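Side-chain contacts in lipoxygenase (Cyanothece sp., PDB 5EK8), which is a non-heme iron 9R-lipoxygenase that, as in its family generally, probably inserts molecular oxygen into polyunsaturated fatty acids: residues 274-279 / 508-513; 290-295 / 323-328; 350-355 / 425-430; 520-525 / 537-542. One frame throughout, in Å; residues are numbered along the deposited sequence.

Contact 1: residues 274-279 / 508-513; sequences KMSFIW and NTDSDY
Lys-274 lays its aliphatic chain over the ring of Tyr-513 and gives its ammonium group to Asp-510. CD stands over the middle of the ring, 3.5 Å from the centroid and only 8° off the normal, a CH-pi contact; CG rests on the same face near the ring's side, 3.5 Å from Tyr-513 CD1. Beyond the ring the chain bends (chi3 -64°), and NZ meets Asp-510 OD1 at 2.8 Å in a salt bridge, from the syn side and 30° out of the carboxylate plane. The ammonium group is shared with Glu-294, a second salt-bridge partner, and with the hydroxyl of Tyr-296. Replacing this lysine with an alanine would probably leave Asp-510 and Glu-294 without the positive charge they share and uncover the Tyr-513 face. In the antiparallel sheet, strand 272-277 is separated from edge strand 513-515 by strand 264-266, so this lysine spans the intervening strand, whose Lys-264 packs against both Lys-274 and Tyr-513. Lys-264 also reaches Asp-510 OD1, so that two cations converge on one carboxylate oxygen. Further out, Asn-508 shapes the loop: its OD1 takes the backbone N of Asp-510 at 2.8 Å in an Asx turn, and its ND2 donates to Tyr-513 O at 2.6 Å with that oxygen close to the amide plane.

Contact 2: residues 290-295 / 323-328; sequences LHNVEA and SPLKDR
Asn-292 and Leu-325 make the closer-packed half of this contact, their side chains crossing at about a right angle. The amide nitrogen ND2 of Asn-292 lies against the methyl CD1 of Leu-325 at 3.3 Å, with CD2 at 4.0 Å. This is an apolar cover on a polar group whose bonds lie elsewhere: OD1 accepts from the backbone N of Trp-279, and ND2 donates to Asp-280. The amide is thus held at both ends while the leucine lies against its nitrogen.

The other half is looser and turns to solvent. Glu-294, a buried residue, runs out extended beyond CG (chi2 -169°) and presents OE1 to the edge of the Arg-328 guanidinium, 3.2 Å from NH1. The two planes are 24° apart, and this salt bridge joins one oxygen to one nitrogen. Arg-328 itself is exposed, its chain bent at chi3 (-44°) to bring the guanidinium back over the sheet. The second oxygen, OE2, is engaged by Ser-276 OG and by the ammonium group of Lys-274, and the carboxylate therefore faces two ways.

Leu-325 and Arg-328 both also touch Gln-312 on strand 303-313. The loop thus lies across one face of neighbouring strands 291-300 and 303-313 before strand 329-331 joins at the sheet edge, an arrangement that belongs to an antiparallel meander.

Contact 3: residues 350-355 / 425-430; sequences ALFDGE and LQMCTE
Asp-353 and Met-427 bring helices 337-377 and 421-432 nearest to each other within these segments, their CA atoms 8.7 Å apart, a separation bridged by side chains rather than by close backbones. Met-427 does the bridging. Its chain leaves toward the longer helix, straight at chi2, and then turns at chi3 (68°), so that sulfur and methyl meet different residues. SD lies 3.6 Å from Phe-352 CE2 and 4.0 Å from CZ of the same ring. Measured from the centroid it is 4.6 Å away and 56° off the normal, an oblique Met-aromatic contact. The methyl CE sits 3.9 Å from Asp-353 OD2, an apolar neighbour for a buried carboxylate whose other oxygen, OD1, is bonded to Asn-259. In Phe-352 the ring carbon CG lies trans to the backbone N (chi1 175°), which swings the ring along the helix flank to the methionine. Trp-279 completes the cluster, its ring meeting that of Phe-352 and its side chain touching Met-427.

On the shorter helix, Gln-426, next to Met-427 but taking no part in the contact, donates through NE2 to Glu-430 OE2 at 2.9 Å, a bond that ties successive turns.

Just past this packing, Glu-355 OE2 is hydrogen-bonded to ND1 of the iron ligand His-359, as its second-shell partner. The contact thus packs helix 421-432 against the long helix that supplies His-359 and His-364 to the iron, the central helix of the lipoxygenase catalytic domain.

Contact 4: residues 520-525 / 537-542; sequences ELDKPD and VIRPIT
The guanidinium of Arg-539, which meets Lys-523 across this contact, is engaged through all three of its nitrogens: NH2 donates a hydrogen bond to Leu-526 O, NE donates to Pro-527 O, and NH1 forms a salt bridge with Asp-436. With three of its sites engaged, the buried group has little freedom to rotate. Lys-523 O lies near the guanidinium plane at its edge, 2.5 Å from NH2. The arginine reaches the loop through an extended chain (chi2 -179°, chi3 177°), which carries the flat group well away from its own backbone.

The arginine joins the loop between strands 513-515 and 530-531 to the segment that leads into helix 549-574, which carries the iron ligands His-570 and Asn-574. Lys-523 turns its ammonium group back along its own loop: NZ gives a hydrogen bond to Leu-521 O at 2.8 Å, in the carbonyl plane with a C=O...N angle of 153°, and another to Gly-519 O. Neighbouring Asp-522 pairs with Arg-528 and bonds through OD1 to the hydroxyl of Tyr-499.

Contacts 1 and 2 lie on adjacent strands, 272-277 and 291-300, of one antiparallel sheet, their centres about 13 Å apart. Contact 3 connects to that sheet through contact 1: Trp-279 CH2 approaches Phe-352 CD2 at 3.5 Å, and Phe-277 CE1 comes 3.3 Å from Asp-353 OD1. Contact 2 does not touch contact 3, the nearest atoms being about 6 Å apart. Contact 4 stands apart, about 8 Å at the nearest atoms from contacts 1 and 3. Of the four, contact 3 is closest to the metal sites, with the Asp-353 side chain about 9 Å from that of His-359 and the Phe-352 side chain about 7 Å from the bound sodium ion.

Contact 1: residues 274-279 / 508-513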
loop_
_atom_site.group_PDB
_atom_site.type_symbol
_atom_site.label_atom_id
_atom_site.label_comp_id
_atom_site.label_asym_id
_atom_site.label_seq_id
_atom_site.Cartn_x
_atom_site.Cartn_y
_atom_site.Cartn_z
ATOM N N LYS A 274 4.841 -7.883 -27.260
ATOM C CA LYS A 274 4.403 -9.068 -26.539
ATOM C C LYS A 274 4.419 -8.855 -25.036
ATOM O O LYS A 274 5.056 -7.928 -24.531
ATOM C CB LYS A 274 5.274 -10.274 -26.889
ATOM C CG LYS A 274 6.673 -10.214 -26.308
ATOM C CD LYS A 274 7.422 -11.517 -26.526
ATOM C CE LYS A 274 6.766 -12.668 -25.795
ATOM N NZ LYS A 274 7.632 -13.885 -25.826
ATOM N N MET A 275 3.691 -9.715 -24.330
ATOM C CA MET A 275 3.709 -9.738 -22.876
ATOM C C MET A 275 3.763 -11.184 -22.384
ATOM O O MET A 275 3.020 -12.048 -22.860
ATOM C CB MET A 275 2.494 -9.011 -22.300
ATOM C CG MET A 275 2.505 -8.866 -20.777
ATOM S SD MET A 275 3.492 -7.491 -20.140
ATOM C CE MET A 275 5.138 -8.201 -20.073
ATOM N N SER A 276 4.663 -11.440 -21.442
ATOM C CA SER A 276 4.939 -12.795 -21.000
ATOM C C SER A 276 4.593 -12.991 -19.538
ATOM O O SER A 276 4.994 -12.205 -18.677
ATOM C CB SER A 276 6.416 -13.142 -21.221
ATOM O OG SER A 276 6.810 -12.929 -22.565
ATOM N N PHE A 277 3.856 -14.057 -19.264
ATOM C CA PHE A 277 3.673 -14.512 -17.900
ATOM C C PHE A 277 4.109 -15.969 -17.800
ATOM O O PHE A 277 3.438 -16.866 -18.315
ATOM C CB PHE A 277 2.224 -14.333 -17.456
ATOM C CG PHE A 277 1.791 -12.894 -17.388
ATOM C CD1 PHE A 277 2.407 -12.013 -16.510
ATOM C CD2 PHE A 277 0.768 -12.423 -18.200
ATOM C CE1 PHE A 277 2.019 -10.693 -16.447
ATOM C CE2 PHE A 277 0.373 -11.102 -18.141
ATOM C CZ PHE A 277 0.996 -10.235 -17.262
ATOM N N ILE A 278 5.251 -16.181 -17.151
ATOM C CA ILE A 278 5.821 -17.514 -16.973
ATOM C C ILE A 278 5.983 -17.834 -15.490
ATOM O O ILE A 278 6.553 -17.050 -14.732
ATOM C CB ILE A 278 7.186 -17.652 -17.685
ATOM C CG1 ILE A 278 6.994 -17.770 -19.198
ATOM C CG2 ILE A 278 7.932 -18.864 -17.171
ATOM C CD1 ILE A 278 7.077 -16.456 -19.929
ATOM N N TRP A 279 5.486 -18.997 -15.088
ATOM C CA TRP A 279 5.392 -19.346 -13.676
ATOM C C TRP A 279 6.294 -20.517 -13.304
ATOM O O TRP A 279 6.113 -21.136 -12.254
ATOM C CB TRP A 279 3.937 -19.670 -13.315
ATOM C CG TRP A 279 2.965 -18.674 -13.868
ATOM C CD1 TRP A 279 2.373 -18.699 -15.100
ATOM C CD2 TRP A 279 2.481 -17.495 -13.215
ATOM N NE1 TRP A 279 1.549 -17.607 -15.253
ATOM C CE2 TRP A 279 1.598 -16.854 -14.109
ATOM C CE3 TRP A 279 2.707 -16.919 -11.960
ATOM C CZ2 TRP A 279 0.942 -15.667 -13.789
ATOM C CZ3 TRP A 279 2.056 -15.736 -11.645
ATOM C CH2 TRP A 279 1.181 -15.127 -12.555
ATOM N N ASN A 508 12.902 -10.840 -18.226
ATOM C CA ASN A 508 12.842 -11.137 -19.649
ATOM C C ASN A 508 13.891 -12.171 -20.055
ATOM O O ASN A 508 15.092 -11.981 -19.839
ATOM C CB ASN A 508 13.014 -9.857 -20.466
ATOM C CG ASN A 508 12.887 -10.095 -21.958
ATOM O OD1 ASN A 508 12.377 -11.126 -22.395
ATOM N ND2 ASN A 508 13.350 -9.135 -22.749
ATOM N N THR A 509 13.424 -13.266 -20.645
ATOM C CA THR A 509 14.297 -14.354 -21.066
ATOM C C THR A 509 14.484 -14.315 -22.577
ATOM O O THR A 509 15.320 -15.025 -23.135
ATOM C CB THR A 509 13.729 -15.727 -20.654
ATOM O OG1 THR A 509 13.271 -15.673 -19.298
ATOM C CG2 THR A 509 14.787 -16.816 -20.783
ATOM N N ASP A 510 13.699 -13.472 -23.238
ATOM C CA ASP A 510 13.731 -13.382 -24.691
ATOM C C ASP A 510 14.926 -12.588 -25.213
ATOM O O ASP A 510 15.268 -11.529 -24.688
ATOM C CB ASP A 510 12.434 -12.760 -25.203
ATOM C CG ASP A 510 11.238 -13.669 -25.006
ATOM O OD1 ASP A 510 10.115 -13.149 -24.819
ATOM O OD2 ASP A 510 11.429 -14.905 -25.039
ATOM N N SER A 511 15.552 -13.117 -26.257
ATOM C CA SER A 511 16.690 -12.465 -26.889
ATOM C C SER A 511 16.205 -11.445 -27.913
ATOM O O SER A 511 16.833 -10.404 -28.122
ATOM C CB SER A 511 17.596 -13.501 -27.556
ATOM O OG SER A 511 17.802 -14.620 -26.710
ATOM N N ASP A 512 15.067 -11.753 -28.532
ATOM C CA ASP A 512 14.498 -10.929 -29.593
ATOM C C ASP A 512 13.791 -9.702 -29.023
ATOM O O ASP A 512 13.767 -8.639 -29.644
ATOM C CB ASP A 512 13.525 -11.761 -30.441
ATOM C CG ASP A 512 13.264 -11.153 -31.816
ATOM O OD1 ASP A 512 13.487 -9.935 -31.999
ATOM O OD2 ASP A 512 12.833 -11.902 -32.722
ATOM N N TYR A 513 13.224 -9.848 -27.833
ATOM C CA TYR A 513 12.400 -8.789 -27.267
ATOM C C TYR A 513 13.064 -8.088 -26.091
ATOM O O TYR A 513 13.768 -8.712 -25.299
ATOM C CB TYR A 513 11.050 -9.351 -26.825
ATOM C CG TYR A 513 10.083 -9.610 -27.953
ATOM C CD1 TYR A 513 9.093 -8.684 -28.263
ATOM C CD2 TYR A 513 10.148 -10.778 -28.704
ATOM C CE1 TYR A 513 8.194 -8.906 -29.286
ATOM C CE2 TYR A 513 9.247 -11.011 -29.738
ATOM C CZ TYR A 513 8.272 -10.068 -30.021
ATOM O OH TYR A 513 7.369 -10.272 -31.039
#

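Contact 2: residues 290-295 / 323-328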
loop_
_atom_site.group_PDB
_atom_site.type_symbol
_atom_site.label_atom_id
_atom_site.label_comp_id
_atom_site.label_asym_id
_atom_site.label_seq_id
_atom_site.Cartn_x
_atom_site.Cartn_y
_atom_site.Cartn_z
ATOM N N LEU A 290 -2.049 -23.840 -13.975
ATOM C CA LEU A 290 -1.053 -22.789 -14.178
ATOM C C LEU A 290 -0.705 -22.676 -15.653
ATOM O O LEU A 290 -0.438 -23.683 -16.310
ATOM C CB LEU A 290 0.214 -23.072 -13.373
ATOM C CG LEU A 290 0.596 -22.112 -12.248
ATOM C CD1 LEU A 290 2.023 -22.391 -11.795
ATOM C CD2 LEU A 290 0.437 -20.669 -12.688
ATOM N N HIS A 291 -0.698 -21.454 -16.177
ATOM C CA HIS A 291 -0.424 -21.262 -17.596
ATOM C C HIS A 291 0.682 -20.248 -17.875
ATOM O O HIS A 291 0.572 -19.069 -17.532
ATOM C CB HIS A 291 -1.698 -20.832 -18.326
ATOM C CG HIS A 291 -2.865 -21.739 -18.086
ATOM N ND1 HIS A 291 -3.004 -22.958 -18.715
ATOM C CD2 HIS A 291 -3.946 -21.605 -17.282
ATOM C CE1 HIS A 291 -4.120 -23.536 -18.308
ATOM N NE2 HIS A 291 -4.708 -22.738 -17.434
ATOM N N ASN A 292 1.754 -20.723 -18.497
ATOM C CA ASN A 292 2.725 -19.830 -19.099
ATOM C C ASN A 292 2.102 -19.250 -20.359
ATOM O O ASN A 292 2.076 -19.901 -21.404
ATOM C CB ASN A 292 4.033 -20.556 -19.422
ATOM C CG ASN A 292 4.773 -21.015 -18.180
ATOM O OD1 ASN A 292 4.564 -20.497 -17.084
ATOM N ND2 ASN A 292 5.648 -21.991 -18.350
ATOM N N VAL A 293 1.572 -18.036 -20.254
ATOM C CA VAL A 293 0.874 -17.434 -21.384
ATOM C C VAL A 293 1.622 -16.229 -21.923
ATOM O O VAL A 293 2.113 -15.388 -21.168
ATOM C CB VAL A 293 -0.566 -17.014 -21.019
ATOM C CG1 VAL A 293 -1.419 -18.232 -20.792
ATOM C CG2 VAL A 293 -0.583 -16.125 -19.792
ATOM N N GLU A 294 1.720 -16.159 -23.243
ATOM C CA GLU A 294 2.394 -15.040 -23.875
ATOM C C GLU A 294 1.507 -14.463 -24.964
ATOM O O GLU A 294 1.075 -15.176 -25.868
ATOM C CB GLU A 294 3.748 -15.480 -24.437
ATOM C CG GLU A 294 4.655 -16.104 -23.384
ATOM C CD GLU A 294 6.083 -16.292 -23.861
ATOM O OE1 GLU A 294 6.390 -17.377 -24.408
ATOM O OE2 GLU A 294 6.895 -15.356 -23.680
ATOM N N ALA A 295 1.214 -13.171 -24.865
ATOM C CA ALA A 295 0.349 -12.528 -25.848
ATOM C C ALA A 295 1.169 -11.648 -26.767
ATOM O O ALA A 295 1.967 -10.848 -26.313
ATOM C CB ALA A 295 -0.741 -11.714 -25.167
ATOM N N SER A 323 8.737 -28.067 -12.699
ATOM C CA SER A 323 8.108 -29.350 -13.016
ATOM C C SER A 323 7.613 -29.367 -14.473
ATOM O O SER A 323 7.446 -28.308 -15.078
ATOM C CB SER A 323 6.964 -29.617 -12.042
ATOM O OG SER A 323 6.230 -28.430 -11.818
ATOM N N PRO A 324 7.396 -30.566 -15.045
ATOM C CA PRO A 324 7.096 -30.700 -16.478
ATOM C C PRO A 324 5.909 -29.881 -16.987
ATOM O O PRO A 324 4.922 -29.703 -16.274
ATOM C CB PRO A 324 6.808 -32.195 -16.625
ATOM C CG PRO A 324 7.631 -32.825 -15.578
ATOM C CD PRO A 324 7.604 -31.882 -14.413
ATOM N N LEU A 325 6.026 -29.393 -18.221
ATOM C CA LEU A 325 4.964 -28.642 -18.885
ATOM C C LEU A 325 4.383 -29.431 -20.053
ATOM O O LEU A 325 5.090 -30.203 -20.705
ATOM C CB LEU A 325 5.480 -27.293 -19.402
ATOM C CG LEU A 325 6.021 -26.246 -18.425
ATOM C CD1 LEU A 325 6.580 -25.069 -19.189
ATOM C CD2 LEU A 325 4.931 -25.780 -17.489
ATOM N N LYS A 326 3.094 -29.228 -20.321
ATOM C CA LYS A 326 2.468 -29.757 -21.532
ATOM C C LYS A 326 3.006 -28.997 -22.743
ATOM O O LYS A 326 3.517 -27.890 -22.598
ATOM C CB LYS A 326 0.940 -29.639 -21.462
ATOM C CG LYS A 326 0.300 -30.467 -20.362
ATOM C CD LYS A 326 -1.173 -30.124 -20.198
ATOM C CE LYS A 326 -1.942 -30.398 -21.476
ATOM N NZ LYS A 326 -3.404 -30.176 -21.298
ATOM N N ASP A 327 2.899 -29.584 -23.932
ATOM C CA ASP A 327 3.364 -28.912 -25.145
ATOM C C ASP A 327 2.671 -27.566 -25.331
ATOM O O ASP A 327 1.450 -27.468 -25.191
ATOM C CB ASP A 327 3.136 -29.792 -26.375
ATOM C CG ASP A 327 3.831 -31.138 -26.269
ATOM O OD1 ASP A 327 5.078 -31.164 -26.169
ATOM O OD2 ASP A 327 3.126 -32.170 -26.295
ATOM N N ARG A 328 3.450 -26.530 -25.631
ATOM C CA ARG A 328 2.891 -25.196 -25.824
ATOM C C ARG A 328 1.951 -25.215 -27.018
ATOM O O ARG A 328 2.206 -25.888 -28.016
ATOM C CB ARG A 328 3.994 -24.147 -26.014
ATOM C CG ARG A 328 4.423 -23.904 -27.457
ATOM C CD ARG A 328 5.713 -23.102 -27.515
ATOM N NE ARG A 328 5.689 -21.983 -26.578
ATOM C CZ ARG A 328 6.775 -21.436 -26.041
ATOM N NH1 ARG A 328 6.658 -20.422 -25.192
ATOM N NH2 ARG A 328 7.978 -21.907 -26.350
#

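Contact 3: residues 350-355 / 425-430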
loop_
_atom_site.group_PDB
_atom_site.type_symbol
_atom_site.label_atom_id
_atom_site.label_comp_id
_atom_site.label_asym_id
_atom_site.label_seq_id
_atom_site.Cartn_x
_atom_site.Cartn_y
_atom_site.Cartn_z
ATOM N N ALA A 350 -3.010 -12.335 -15.944
ATOM C CA ALA A 350 -2.751 -10.910 -15.797
ATOM C C ALA A 350 -3.386 -10.361 -14.528
ATOM O O ALA A 350 -2.891 -9.394 -13.952
ATOM C CB ALA A 350 -3.255 -10.152 -17.011
ATOM N N LEU A 351 -4.476 -10.979 -14.089
ATOM C CA LEU A 351 -5.173 -10.499 -12.902
ATOM C C LEU A 351 -4.442 -10.955 -11.648
ATOM O O LEU A 351 -4.246 -10.174 -10.716
ATOM C CB LEU A 351 -6.626 -10.981 -12.868
ATOM C CG LEU A 351 -7.470 -10.349 -11.755
ATOM C CD1 LEU A 351 -7.917 -8.967 -12.163
ATOM C CD2 LEU A 351 -8.670 -11.209 -11.395
ATOM N N PHE A 352 -4.041 -12.223 -11.619
ATOM C CA PHE A 352 -3.277 -12.716 -10.480
ATOM C C PHE A 352 -1.927 -12.003 -10.382
ATOM O O PHE A 352 -1.527 -11.570 -9.294
ATOM C CB PHE A 352 -3.066 -14.227 -10.557
ATOM C CG PHE A 352 -2.176 -14.760 -9.469
ATOM C CD1 PHE A 352 -2.582 -14.713 -8.143
ATOM C CD2 PHE A 352 -0.930 -15.288 -9.767
ATOM C CE1 PHE A 352 -1.767 -15.193 -7.135
ATOM C CE2 PHE A 352 -0.108 -15.770 -8.764
ATOM C CZ PHE A 352 -0.530 -15.723 -7.444
ATOM N N ASP A 353 -1.235 -11.870 -11.512
ATOM C CA ASP A 353 0.026 -11.137 -11.533
ATOM C C ASP A 353 -0.189 -9.700 -11.080
ATOM O O ASP A 353 0.610 -9.144 -10.325
ATOM C CB ASP A 353 0.645 -11.150 -12.929
ATOM C CG ASP A 353 1.900 -10.308 -13.014
ATOM O OD1 ASP A 353 1.834 -9.170 -13.518
ATOM O OD2 ASP A 353 2.957 -10.778 -12.561
ATOM N N GLY A 354 -1.283 -9.110 -11.553
ATOM C CA GLY A 354 -1.629 -7.745 -11.216
ATOM C C GLY A 354 -1.851 -7.552 -9.733
ATOM O O GLY A 354 -1.430 -6.550 -9.167
ATOM N N GLU A 355 -2.511 -8.510 -9.093
ATOM C CA GLU A 355 -2.759 -8.404 -7.662
ATOM C C GLU A 355 -1.498 -8.642 -6.843
ATOM O O GLU A 355 -1.223 -7.898 -5.906
ATOM C CB GLU A 355 -3.854 -9.377 -7.219
ATOM C CG GLU A 355 -5.256 -8.975 -7.642
ATOM C CD GLU A 355 -5.803 -7.782 -6.868
ATOM O OE1 GLU A 355 -7.040 -7.710 -6.699
ATOM O OE2 GLU A 355 -5.008 -6.916 -6.432
ATOM N N LEU A 425 4.297 -15.437 -2.124
ATOM C CA LEU A 425 5.325 -14.754 -1.356
ATOM C C LEU A 425 6.581 -14.578 -2.192
ATOM O O LEU A 425 7.168 -13.500 -2.223
ATOM C CB LEU A 425 5.659 -15.524 -0.082
ATOM C CG LEU A 425 6.641 -14.800 0.837
ATOM C CD1 LEU A 425 6.024 -13.495 1.328
ATOM C CD2 LEU A 425 7.058 -15.706 2.001
ATOM N N GLN A 426 6.975 -15.637 -2.887
ATOM C CA GLN A 426 8.186 -15.588 -3.690
ATOM C C GLN A 426 8.080 -14.543 -4.795
ATOM O O GLN A 426 9.059 -13.856 -5.085
ATOM C CB GLN A 426 8.496 -16.951 -4.291
ATOM C CG GLN A 426 9.762 -16.976 -5.117
ATOM C CD GLN A 426 9.994 -18.332 -5.728
ATOM O OE1 GLN A 426 9.855 -19.354 -5.057
ATOM N NE2 GLN A 426 10.330 -18.356 -7.015
ATOM N N MET A 427 6.898 -14.414 -5.400
ATOM C CA MET A 427 6.684 -13.346 -6.378
ATOM C C MET A 427 6.981 -12.008 -5.721
ATOM O O MET A 427 7.732 -11.163 -6.261
ATOM C CB MET A 427 5.252 -13.352 -6.919
ATOM C CG MET A 427 4.877 -14.567 -7.750
ATOM S SD MET A 427 3.176 -14.477 -8.358
ATOM C CE MET A 427 3.297 -13.113 -9.512
ATOM N N CYS A 428 6.408 -11.838 -4.533
ATOM C CA CYS A 428 6.528 -10.565 -3.830
ATOM C C CYS A 428 7.967 -10.205 -3.482
ATOM O O CYS A 428 8.441 -9.120 -3.832
ATOM C CB CYS A 428 5.679 -10.588 -2.567
ATOM S SG CYS A 428 3.915 -10.656 -2.914
ATOM N N THR A 429 8.654 -11.114 -2.795
ATOM C CA THR A 429 10.046 -10.907 -2.403
ATOM C C THR A 429 10.930 -10.677 -3.623
ATOM O O THR A 429 11.788 -9.782 -3.617
ATOM C CB THR A 429 10.605 -12.102 -1.589
ATOM O OG1 THR A 429 10.469 -13.317 -2.339
ATOM C CG2 THR A 429 9.874 -12.240 -0.263
ATOM N N GLU A 430 10.710 -11.479 -4.666
ATOM C CA GLU A 430 11.419 -11.302 -5.932
ATOM C C GLU A 430 11.353 -9.860 -6.425
ATOM O O GLU A 430 12.392 -9.220 -6.606
ATOM C CB GLU A 430 10.866 -12.233 -7.014
ATOM C CG GLU A 430 11.541 -13.592 -7.071
ATOM C CD GLU A 430 10.848 -14.552 -8.021
ATOM O OE1 GLU A 430 9.979 -14.102 -8.796
ATOM O OE2 GLU A 430 11.169 -15.761 -7.994
#

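Contact 4: residues 520-525 / 537-542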
loop_
_atom_site.group_PDB
_atom_site.type_symbol
_atom_site.label_atom_id
_atom_site.label_comp_id
_atom_site.label_asym_id
_atom_site.label_seq_id
_atom_site.Cartn_x
_atom_site.Cartn_y
_atom_site.Cartn_z
ATOM N N GLU A 520 10.814 2.695 -15.611
ATOM C CA GLU A 520 10.259 2.169 -14.367
ATOM C C GLU A 520 11.113 1.025 -13.845
ATOM O O GLU A 520 11.023 0.640 -12.679
ATOM C CB GLU A 520 8.822 1.679 -14.569
ATOM C CG GLU A 520 7.843 2.709 -15.117
ATOM C CD GLU A 520 6.450 2.126 -15.316
ATOM O OE1 GLU A 520 6.214 0.984 -14.856
ATOM O OE2 GLU A 520 5.597 2.806 -15.932
ATOM N N LEU A 521 11.943 0.486 -14.727
ATOM C CA LEU A 521 12.686 -0.729 -14.436
ATOM C C LEU A 521 13.892 -0.513 -13.538
ATOM O O LEU A 521 14.387 0.604 -13.379
ATOM C CB LEU A 521 13.140 -1.383 -15.737
ATOM C CG LEU A 521 12.007 -1.849 -16.648
ATOM C CD1 LEU A 521 12.594 -2.461 -17.891
ATOM C CD2 LEU A 521 11.105 -2.840 -15.930
ATOM N N ASP A 522 14.351 -1.609 -12.951
ATOM C CA ASP A 522 15.546 -1.614 -12.128
ATOM C C ASP A 522 16.764 -1.198 -12.948
ATOM O O ASP A 522 16.967 -1.687 -14.057
ATOM C CB ASP A 522 15.748 -3.006 -11.530
ATOM C CG ASP A 522 17.036 -3.128 -10.757
ATOM O OD1 ASP A 522 17.522 -4.267 -10.605
ATOM O OD2 ASP A 522 17.557 -2.094 -10.293
ATOM N N LYS A 523 17.556 -0.278 -12.409
ATOM C CA LYS A 523 18.829 0.090 -13.027
ATOM C C LYS A 523 19.994 -0.570 -12.292
ATOM O O LYS A 523 20.504 -0.016 -11.320
ATOM C CB LYS A 523 19.024 1.608 -13.035
ATOM C CG LYS A 523 18.106 2.364 -13.962
ATOM C CD LYS A 523 16.781 2.675 -13.294
ATOM C CE LYS A 523 15.826 3.334 -14.270
ATOM N NZ LYS A 523 14.463 3.342 -13.725
ATOM N N PRO A 524 20.419 -1.758 -12.756
ATOM C CA PRO A 524 21.469 -2.516 -12.065
ATOM C C PRO A 524 22.819 -1.807 -12.101
ATOM O O PRO A 524 23.611 -1.957 -11.173
ATOM C CB PRO A 524 21.523 -3.841 -12.843
ATOM C CG PRO A 524 20.248 -3.892 -13.637
ATOM C CD PRO A 524 19.939 -2.463 -13.955
ATOM N N ASP A 525 23.064 -1.036 -13.156
ATOM C CA ASP A 525 24.339 -0.344 -13.324
ATOM C C ASP A 525 24.523 0.796 -12.328
ATOM O O ASP A 525 25.649 1.115 -11.947
ATOM C CB ASP A 525 24.468 0.182 -14.752
ATOM C CG ASP A 525 24.775 -0.919 -15.749
ATOM O OD1 ASP A 525 25.972 -1.172 -16.003
ATOM O OD2 ASP A 525 23.825 -1.537 -16.273
ATOM N N VAL A 537 18.686 -2.927 -1.546
ATOM C CA VAL A 537 17.874 -2.559 -2.702
ATOM C C VAL A 537 17.617 -1.047 -2.767
ATOM O O VAL A 537 17.660 -0.462 -3.847
ATOM C CB VAL A 537 16.523 -3.330 -2.715
ATOM C CG1 VAL A 537 15.759 -3.122 -1.426
ATOM C CG2 VAL A 537 15.678 -2.916 -3.904
ATOM N N ILE A 538 17.378 -0.408 -1.626
ATOM C CA ILE A 538 17.144 1.033 -1.631
ATOM C C ILE A 538 18.457 1.817 -1.593
ATOM O O ILE A 538 19.299 1.607 -0.722
ATOM C CB ILE A 538 16.254 1.488 -0.446
ATOM C CG1 ILE A 538 14.886 0.811 -0.502
ATOM C CG2 ILE A 538 16.061 2.996 -0.475
ATOM C CD1 ILE A 538 14.129 1.091 -1.763
ATOM N N ARG A 539 18.618 2.724 -2.551
ATOM C CA ARG A 539 19.784 3.594 -2.601
ATOM C C ARG A 539 19.649 4.757 -1.620
ATOM O O ARG A 539 18.551 5.279 -1.422
ATOM C CB ARG A 539 19.987 4.111 -4.023
ATOM C CG ARG A 539 20.283 3.008 -5.031
ATOM C CD ARG A 539 20.505 3.578 -6.423
ATOM N NE ARG A 539 20.848 2.546 -7.396
ATOM C CZ ARG A 539 19.960 1.859 -8.105
ATOM N NH1 ARG A 539 18.660 2.090 -7.953
ATOM N NH2 ARG A 539 20.371 0.938 -8.968
ATOM N N PRO A 540 20.770 5.164 -0.994
ATOM C CA PRO A 540 20.753 6.272 -0.030
ATOM C C PRO A 540 20.508 7.639 -0.668
ATOM O O PRO A 540 21.086 7.960 -1.705
ATOM C CB PRO A 540 22.151 6.214 0.587
ATOM C CG PRO A 540 22.992 5.585 -0.465
ATOM C CD PRO A 540 22.115 4.575 -1.132
ATOM N N ILE A 541 19.644 8.429 -0.036
ATOM C CA ILE A 541 19.347 9.788 -0.472
ATOM C C ILE A 541 20.514 10.706 -0.129
ATOM O O ILE A 541 20.908 11.566 -0.919
ATOM C CB ILE A 541 18.051 10.318 0.190
ATOM C CG1 ILE A 541 16.842 9.496 -0.272
ATOM C CG2 ILE A 541 17.852 11.801 -0.099
ATOM C CD1 ILE A 541 15.596 9.722 0.554
ATOM N N THR A 542 21.071 10.509 1.059
ATOM C CA THR A 542 22.178 11.331 1.512
ATOM C C THR A 542 23.023 10.596 2.551
ATOM O O THR A 542 22.567 9.640 3.180
ATOM C CB THR A 542 21.668 12.656 2.100
ATOM O OG1 THR A 542 22.781 13.506 2.415
ATOM C CG2 THR A 542 20.851 12.392 3.349
#